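Local coordinates for protein putative NADPH-dependent oxidoreductase (Desulfitobacterium hafniense DCB-2, PDB 3DB2) that is a putative NADPH-dependent oxidoreductase, probably carrying out dinucleotide-dependent dehydrogenation or reduction with a Rossmann domain joined to a GFO/IDH/MocA-type C-terminal domain, at residues G177-N189 with L231-I243. Residues are numbered along the deposited sequence; the frame is centred on the assembly and turned at random.
Sequences GPLTQLGVHQIDN and LGTNWACPGVFSI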
ATOM      1  N   GLY C 177      -6.411  -3.511 -16.993  1.00 18.93           N
ATOM      2  CA  GLY C 177      -5.018  -3.736 -17.354  1.00 17.37           C
ATOM      3  C   GLY C 177      -4.350  -4.783 -16.481  1.00 17.43           C
ATOM      4  O   GLY C 177      -4.766  -5.949 -16.496  1.00 20.39           O
ATOM      5  N   PRO C 178      -3.332  -4.397 -15.719  1.00 17.37           N
ATOM      6  CA  PRO C 178      -2.670  -5.347 -14.830  1.00 16.82           C
ATOM      7  C   PRO C 178      -3.637  -5.857 -13.764  1.00 15.43           C
ATOM      8  O   PRO C 178      -3.380  -6.901 -13.139  1.00 18.36           O
ATOM      9  CB  PRO C 178      -1.494  -4.549 -14.250  1.00 17.09           C
ATOM     10  CG  PRO C 178      -1.969  -3.122 -14.310  1.00 15.62           C
ATOM     11  CD  PRO C 178      -2.729  -3.051 -15.612  1.00 17.70           C
ATOM     12  N   LEU C 179      -4.745  -5.167 -13.534  1.00 18.22           N
ATOM     13  CA  LEU C 179      -5.662  -5.670 -12.488  1.00 17.01           C
ATOM     14  C   LEU C 179      -6.134  -7.090 -12.756  1.00 17.03           C
ATOM     15  O   LEU C 179      -6.257  -7.926 -11.850  1.00 17.39           O
ATOM     16  CB  LEU C 179      -6.859  -4.743 -12.428  1.00 18.31           C
ATOM     17  CG  LEU C 179      -7.808  -4.789 -11.249  1.00 19.63           C
ATOM     18  CD1 LEU C 179      -7.029  -4.924  -9.950  1.00 25.37           C
ATOM     19  CD2 LEU C 179      -8.693  -3.554 -11.303  1.00 24.67           C
ATOM     20  N   THR C 180      -6.406  -7.395 -14.038  1.00 19.35           N
ATOM     21  CA  THR C 180      -6.749  -8.778 -14.388  1.00 18.70           C
ATOM     22  C   THR C 180      -5.551  -9.704 -14.376  1.00 19.10           C
ATOM     23  O   THR C 180      -5.513 -10.679 -13.624  1.00 25.68           O
ATOM     24  CB  THR C 180      -7.405  -8.812 -15.786  1.00 18.05           C
ATOM     25  OG1 THR C 180      -8.680  -8.154 -15.745  1.00 21.69           O
ATOM     26  CG2 THR C 180      -7.673 -10.241 -16.198  1.00 23.97           C
ATOM     27  N   GLN C 181      -4.540  -9.435 -15.188  1.00 22.84           N
ATOM     28  CA  GLN C 181      -3.423 -10.329 -15.418  1.00 23.46           C
ATOM     29  C   GLN C 181      -2.606 -10.569 -14.148  1.00 23.48           C
ATOM     30  O   GLN C 181      -2.146 -11.689 -13.919  1.00 30.16           O
ATOM     31  CB  GLN C 181      -2.458  -9.792 -16.481  1.00 24.33           C
ATOM     32  CG  GLN C 181      -2.845  -9.904 -17.925  1.00 37.19           C
ATOM     33  CD  GLN C 181      -4.087 -10.743 -18.175  1.00 44.67           C
ATOM     34  OE1 GLN C 181      -4.015 -11.958 -18.376  1.00 41.98           O
ATOM     35  NE2 GLN C 181      -5.234 -10.057 -18.169  1.00 44.86           N
ATOM     36  N   LEU C 182      -2.411  -9.504 -13.374  1.00 18.54           N
ATOM     37  CA  LEU C 182      -1.594  -9.551 -12.168  1.00 15.22           C
ATOM     38  C   LEU C 182      -2.523  -9.571 -10.960  1.00 14.29           C
ATOM     39  O   LEU C 182      -2.360 -10.386 -10.053  1.00 19.93           O
ATOM     40  CB  LEU C 182      -0.629  -8.364 -12.065  1.00 14.49           C
ATOM     41  CG  LEU C 182       0.336  -8.127 -13.226  1.00 15.04           C
ATOM     42  CD1 LEU C 182       1.371  -7.047 -12.887  1.00 17.85           C
ATOM     43  CD2 LEU C 182       1.028  -9.421 -13.612  1.00 22.37           C
ATOM     44  N   GLY C 183      -3.501  -8.698 -10.895  1.00 17.19           N
ATOM     45  CA  GLY C 183      -4.281  -8.522  -9.689  1.00 21.02           C
ATOM     46  C   GLY C 183      -5.064  -9.746  -9.272  1.00 22.40           C
ATOM     47  O   GLY C 183      -5.323  -9.942  -8.086  1.00 18.36           O
ATOM     48  N   VAL C 184      -5.510 -10.583 -10.233  1.00 18.06           N
ATOM     49  CA  VAL C 184      -6.384 -11.691  -9.811  1.00 16.15           C
ATOM     50  C   VAL C 184      -5.662 -12.648  -8.891  1.00 15.77           C
ATOM     51  O   VAL C 184      -6.231 -13.321  -8.031  1.00 16.69           O
ATOM     52  CB  VAL C 184      -6.903 -12.400 -11.079  1.00 24.60           C
ATOM     53  CG1 VAL C 184      -7.506 -13.760 -10.762  1.00 35.35           C
ATOM     54  CG2 VAL C 184      -7.939 -11.505 -11.741  1.00 31.41           C
ATOM     55  N   HIS C 185      -4.328 -12.728  -9.057  1.00 16.19           N
ATOM     56  CA  HIS C 185      -3.497 -13.538  -8.166  1.00 16.36           C
ATOM     57  C   HIS C 185      -3.602 -13.037  -6.722  1.00 12.73           C
ATOM     58  O   HIS C 185      -3.891 -13.811  -5.803  1.00 13.42           O
ATOM     59  CB  HIS C 185      -2.031 -13.492  -8.543  1.00 18.40           C
ATOM     60  CG  HIS C 185      -1.612 -14.192  -9.788  1.00 34.65           C
ATOM     61  ND1 HIS C 185      -1.125 -15.480  -9.795  1.00 34.59           N
ATOM     62  CD2 HIS C 185      -1.599 -13.764 -11.071  1.00 30.08           C
ATOM     63  CE1 HIS C 185      -0.832 -15.812 -11.033  1.00 35.98           C
ATOM     64  NE2 HIS C 185      -1.103 -14.792 -11.824  1.00 35.45           N
ATOM     65  N   GLN C 186      -3.374 -11.726  -6.593  1.00 13.59           N
ATOM     66  CA  GLN C 186      -3.442 -11.116  -5.247  1.00 15.80           C
ATOM     67  C   GLN C 186      -4.853 -11.022  -4.712  1.00 13.47           C
ATOM     68  O   GLN C 186      -5.069 -11.207  -3.494  1.00 14.50           O
ATOM     69  CB  GLN C 186      -2.749  -9.743  -5.248  1.00 13.98           C
ATOM     70  CG  GLN C 186      -1.247  -9.872  -5.511  1.00 14.39           C
ATOM     71  CD  GLN C 186      -0.448 -10.348  -4.312  1.00 14.93           C
ATOM     72  OE1 GLN C 186      -0.837 -11.188  -3.500  1.00 17.75           O
ATOM     73  NE2 GLN C 186       0.755  -9.809  -4.223  1.00 15.36           N
ATOM     74  N   ILE C 187      -5.857 -10.770  -5.559  1.00 13.10           N
ATOM     75  CA  ILE C 187      -7.242 -10.869  -5.131  1.00 12.07           C
ATOM     76  C   ILE C 187      -7.587 -12.229  -4.555  1.00 12.82           C
ATOM     77  O   ILE C 187      -8.249 -12.368  -3.502  1.00 15.06           O
ATOM     78  CB  ILE C 187      -8.191 -10.514  -6.294  1.00 14.15           C
ATOM     79  CG1 ILE C 187      -7.947  -9.039  -6.682  1.00 14.13           C
ATOM     80  CG2 ILE C 187      -9.636 -10.816  -5.962  1.00 16.99           C
ATOM     81  CD1 ILE C 187      -8.681  -8.652  -7.938  1.00 16.27           C
ATOM     82  N   ASP C 188      -7.130 -13.294  -5.196  1.00 14.21           N
ATOM     83  CA  ASP C 188      -7.326 -14.637  -4.648  1.00 11.77           C
ATOM     84  C   ASP C 188      -6.536 -14.776  -3.345  1.00 17.79           C
ATOM     85  O   ASP C 188      -7.132 -15.301  -2.384  1.00 19.05           O
ATOM     86  CB  ASP C 188      -6.932 -15.720  -5.641  1.00 14.89           C
ATOM     87  CG  ASP C 188      -7.334 -17.075  -5.057  1.00 17.59           C
ATOM     88  OD1 ASP C 188      -8.557 -17.355  -4.989  1.00 19.25           O
ATOM     89  OD2 ASP C 188      -6.407 -17.804  -4.666  1.00 18.10           O
ATOM     90  N   ASN C 189      -5.283 -14.327  -3.311  1.00 14.14           N
ATOM     91  CA  ASN C 189      -4.551 -14.407  -2.046  1.00 13.05           C
ATOM     92  C   ASN C 189      -5.292 -13.693  -0.932  1.00 13.25           C
ATOM     93  O   ASN C 189      -5.341 -14.188   0.194  1.00 16.96           O
ATOM     94  CB  ASN C 189      -3.130 -13.846  -2.177  1.00 14.34           C
ATOM     95  CG  ASN C 189      -2.261 -14.781  -3.001  1.00 18.58           C
ATOM     96  OD1 ASN C 189      -2.561 -15.967  -3.128  1.00 16.50           O
ATOM     97  ND2 ASN C 189      -1.186 -14.211  -3.529  1.00 16.76           N
ATOM     98  N   LEU C 231      -4.636  -2.968  -2.774  1.00 13.02           N
ATOM     99  CA  LEU C 231      -3.990  -3.700  -3.852  1.00 14.20           C
ATOM    100  C   LEU C 231      -3.447  -2.721  -4.889  1.00 11.44           C
ATOM    101  O   LEU C 231      -4.232  -1.978  -5.462  1.00 12.21           O
ATOM    102  CB  LEU C 231      -4.968  -4.669  -4.496  1.00 18.56           C
ATOM    103  CG  LEU C 231      -4.491  -5.345  -5.789  1.00 18.36           C
ATOM    104  CD1 LEU C 231      -3.241  -6.172  -5.552  1.00 21.29           C
ATOM    105  CD2 LEU C 231      -5.591  -6.229  -6.336  1.00 20.20           C
ATOM    106  N   GLY C 232      -2.151  -2.730  -5.126  1.00 13.68           N
ATOM    107  CA  GLY C 232      -1.530  -1.940  -6.183  1.00 11.29           C
ATOM    108  C   GLY C 232      -1.161  -2.862  -7.327  1.00 13.24           C
ATOM    109  O   GLY C 232      -0.574  -3.917  -7.101  1.00 14.05           O
ATOM    110  N   THR C 233      -1.564  -2.485  -8.536  1.00 14.87           N
ATOM    111  CA  THR C 233      -1.248  -3.249  -9.754  1.00 13.54           C
ATOM    112  C   THR C 233      -0.675  -2.248 -10.753  1.00 16.32           C
ATOM    113  O   THR C 233      -1.260  -1.185 -10.970  1.00 15.78           O
ATOM    114  CB  THR C 233      -2.447  -3.990 -10.352  1.00 11.39           C
ATOM    115  OG1 THR C 233      -3.585  -3.129 -10.431  1.00 14.28           O
ATOM    116  CG2 THR C 233      -2.817  -5.178  -9.473  1.00 16.62           C
ATOM    117  N   ASN C 234       0.485  -2.508 -11.323  1.00 14.66           N
ATOM    118  CA  ASN C 234       1.210  -1.475 -12.043  1.00 13.43           C
ATOM    119  C   ASN C 234       1.957  -2.118 -13.201  1.00 20.53           C
ATOM    120  O   ASN C 234       2.603  -3.144 -12.949  1.00 20.32           O
ATOM    121  CB  ASN C 234       2.104  -0.823 -10.976  1.00 18.58           C
ATOM    122  CG  ASN C 234       2.741   0.461 -11.453  1.00 18.80           C
ATOM    123  OD1 ASN C 234       3.206   0.432 -12.587  1.00 21.11           O
ATOM    124  ND2 ASN C 234       2.751   1.499 -10.607  1.00 19.82           N
ATOM    125  N   TRP C 235       1.844  -1.554 -14.391  1.00 17.75           N
ATOM    126  CA  TRP C 235       2.519  -2.121 -15.571  1.00 16.40           C
ATOM    127  C   TRP C 235       3.629  -1.200 -16.045  1.00 19.39           C
ATOM    128  O   TRP C 235       4.047  -1.258 -17.190  1.00 20.09           O
ATOM    129  CB  TRP C 235       1.505  -2.413 -16.692  1.00 15.60           C
ATOM    130  CG  TRP C 235       1.092  -3.848 -16.834  1.00 18.77           C
ATOM    131  CD1 TRP C 235       1.648  -4.965 -16.263  1.00 18.54           C
ATOM    132  CD2 TRP C 235      -0.004  -4.347 -17.628  1.00 19.06           C
ATOM    133  NE1 TRP C 235       0.989  -6.080 -16.632  1.00 20.76           N
ATOM    134  CE2 TRP C 235      -0.040  -5.748 -17.481  1.00 21.18           C
ATOM    135  CE3 TRP C 235      -0.973  -3.778 -18.460  1.00 18.81           C
ATOM    136  CZ2 TRP C 235      -0.966  -6.585 -18.098  1.00 21.03           C
ATOM    137  CZ3 TRP C 235      -1.888  -4.616 -19.068  1.00 19.31           C
ATOM    138  CH2 TRP C 235      -1.902  -6.001 -18.901  1.00 22.54           C
ATOM    139  N   ALA C 236       4.072  -0.317 -15.154  1.00 17.63           N
ATOM    140  CA  ALA C 236       4.971   0.784 -15.490  1.00 19.06           C
ATOM    141  C   ALA C 236       6.211   0.847 -14.625  1.00 16.24           C
ATOM    142  O   ALA C 236       6.774   1.944 -14.500  1.00 16.98           O
ATOM    143  CB  ALA C 236       4.159   2.081 -15.360  1.00 29.27           C
ATOM    144  N   CYS C 237       6.603  -0.291 -14.023  1.00 15.62           N
ATOM    145  CA  CYS C 237       7.792  -0.319 -13.186  1.00 17.59           C
ATOM    146  C   CYS C 237       8.423  -1.693 -13.054  1.00 18.18           C
ATOM    147  O   CYS C 237       7.858  -2.724 -13.387  1.00 18.48           O
ATOM    148  CB  CYS C 237       7.432   0.242 -11.786  1.00 19.52           C
ATOM    149  SG  CYS C 237       6.176  -0.779 -10.951  1.00 19.90           S
ATOM    150  N   PRO C 238       9.660  -1.773 -12.569  1.00 20.76           N
ATOM    151  CA  PRO C 238      10.254  -3.091 -12.340  1.00 18.78           C
ATOM    152  C   PRO C 238       9.410  -3.996 -11.443  1.00 22.37           C
ATOM    153  O   PRO C 238       8.629  -3.506 -10.615  1.00 20.08           O
ATOM    154  CB  PRO C 238      11.569  -2.768 -11.659  1.00 16.67           C
ATOM    155  CG  PRO C 238      11.919  -1.425 -12.227  1.00 22.12           C
ATOM    156  CD  PRO C 238      10.599  -0.677 -12.259  1.00 19.19           C
ATOM    157  N   GLY C 239       9.562  -5.308 -11.640  1.00 15.38           N
ATOM    158  CA  GLY C 239       8.719  -6.300 -11.011  1.00 15.78           C
ATOM    159  C   GLY C 239       8.758  -6.295  -9.487  1.00 16.63           C
ATOM    160  O   GLY C 239       9.816  -6.265  -8.849  1.00 14.39           O
ATOM    161  N   VAL C 240       7.573  -6.333  -8.886  1.00 15.23           N
ATOM    162  CA  VAL C 240       7.388  -6.431  -7.444  1.00 17.77           C
ATOM    163  C   VAL C 240       6.177  -7.363  -7.223  1.00 15.90           C
ATOM    164  O   VAL C 240       5.189  -7.186  -7.943  1.00 16.12           O
ATOM    165  CB  VAL C 240       7.050  -5.135  -6.700  1.00 17.63           C
ATOM    166  CG1 VAL C 240       6.808  -5.378  -5.202  1.00 22.11           C
ATOM    167  CG2 VAL C 240       8.125  -4.085  -6.902  1.00 16.18           C
ATOM    168  N   PHE C 241       6.328  -8.267  -6.274  1.00 15.00           N
ATOM    169  CA  PHE C 241       5.239  -9.087  -5.760  1.00 12.44           C
ATOM    170  C   PHE C 241       5.420  -9.085  -4.230  1.00 12.68           C
ATOM    171  O   PHE C 241       6.338  -9.746  -3.747  1.00 12.75           O
ATOM    172  CB  PHE C 241       5.191 -10.503  -6.277  1.00 11.51           C
ATOM    173  CG  PHE C 241       4.001 -11.373  -5.941  1.00 13.98           C
ATOM    174  CD1 PHE C 241       3.698 -11.819  -4.656  1.00 16.25           C
ATOM    175  CD2 PHE C 241       3.143 -11.794  -6.950  1.00 14.17           C
ATOM    176  CE1 PHE C 241       2.619 -12.601  -4.332  1.00 16.98           C
ATOM    177  CE2 PHE C 241       2.039 -12.571  -6.646  1.00 16.33           C
ATOM    178  CZ  PHE C 241       1.767 -12.975  -5.358  1.00 17.81           C
ATOM    179  N   SER C 242       4.499  -8.396  -3.557  1.00 16.06           N
ATOM    180  CA  SER C 242       4.613  -8.304  -2.097  1.00 12.28           C
ATOM    181  C   SER C 242       3.254  -8.381  -1.411  1.00 12.15           C
ATOM    182  O   SER C 242       2.228  -8.085  -1.997  1.00 12.98           O
ATOM    183  CB  SER C 242       5.334  -7.013  -1.733  1.00 14.07           C
ATOM    184  OG  SER C 242       4.676  -5.879  -2.245  1.00 19.38           O
ATOM    185  N   ILE C 243       3.281  -8.808  -0.137  1.00 12.54           N
ATOM    186  CA  ILE C 243       2.127  -8.841   0.733  1.00 10.40           C
ATOM    187  C   ILE C 243       2.617  -8.439   2.142  1.00 15.78           C
ATOM    188  O   ILE C 243       3.581  -9.030   2.652  1.00 14.16           O
ATOM    189  CB  ILE C 243       1.470 -10.227   0.796  1.00 13.91           C
ATOM    190  CG1 ILE C 243       1.173 -10.829  -0.581  1.00 19.80           C
ATOM    191  CG2 ILE C 243       0.196 -10.237   1.646  1.00 17.02           C
ATOM    192  CD1 ILE C 243       0.400 -12.122  -0.568  1.00 16.44           C
TER
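W235 packs its indole against the start of helix 178-181, and P178 sets CB and CD over one face of it. This is a CH-pi contact, with P178 CB 3.5 Å from the centroid of the five-membered ring and almost on its normal. The proline's CD reaches over the six-membered ring, 3.4 Å from W235 CE3, and the N-cap residue G177 continues the same covering with its carbonyl carbon. Q181 meets the indole differently, its CG lying near the ring plane at the edge. A leucine in place of W235 would probably lose this broad platform, leaving P178 without its aromatic partner and Q181 CG without the ring edge it packs against.

Beyond the proline, T233 places CG2 3.7 Å from G183 CA, while T233 OG1 is hydrogen-bonded to N217 ND2. L231 fits CD1 against Q186 CB and CD2 against I187 CG1.

The far end is polar above an aromatic. Q186, its chain bent at chi2, lays its amide over one face of F241, planes 26° apart, with NE2 3.4 Å from F241 CE1. That amide is fixed from both ends: V153 O accepts from NE2, and N189 ND2 donates to Q186 OE1 (3.0 Å, 167°), arriving from above the carbonyl plane.

Within the C-terminal domain, helix 183-189 packs on the sheet, while the loop after strand 231-234 brings W235 to helix 178-181. Helix 183-189 runs antiparallel to strand 231-234 (166°) and nearly parallel to strand 240-243; strand 147-155 lies between these two in the sheet, and helix 324-343 packs against L179 and I187.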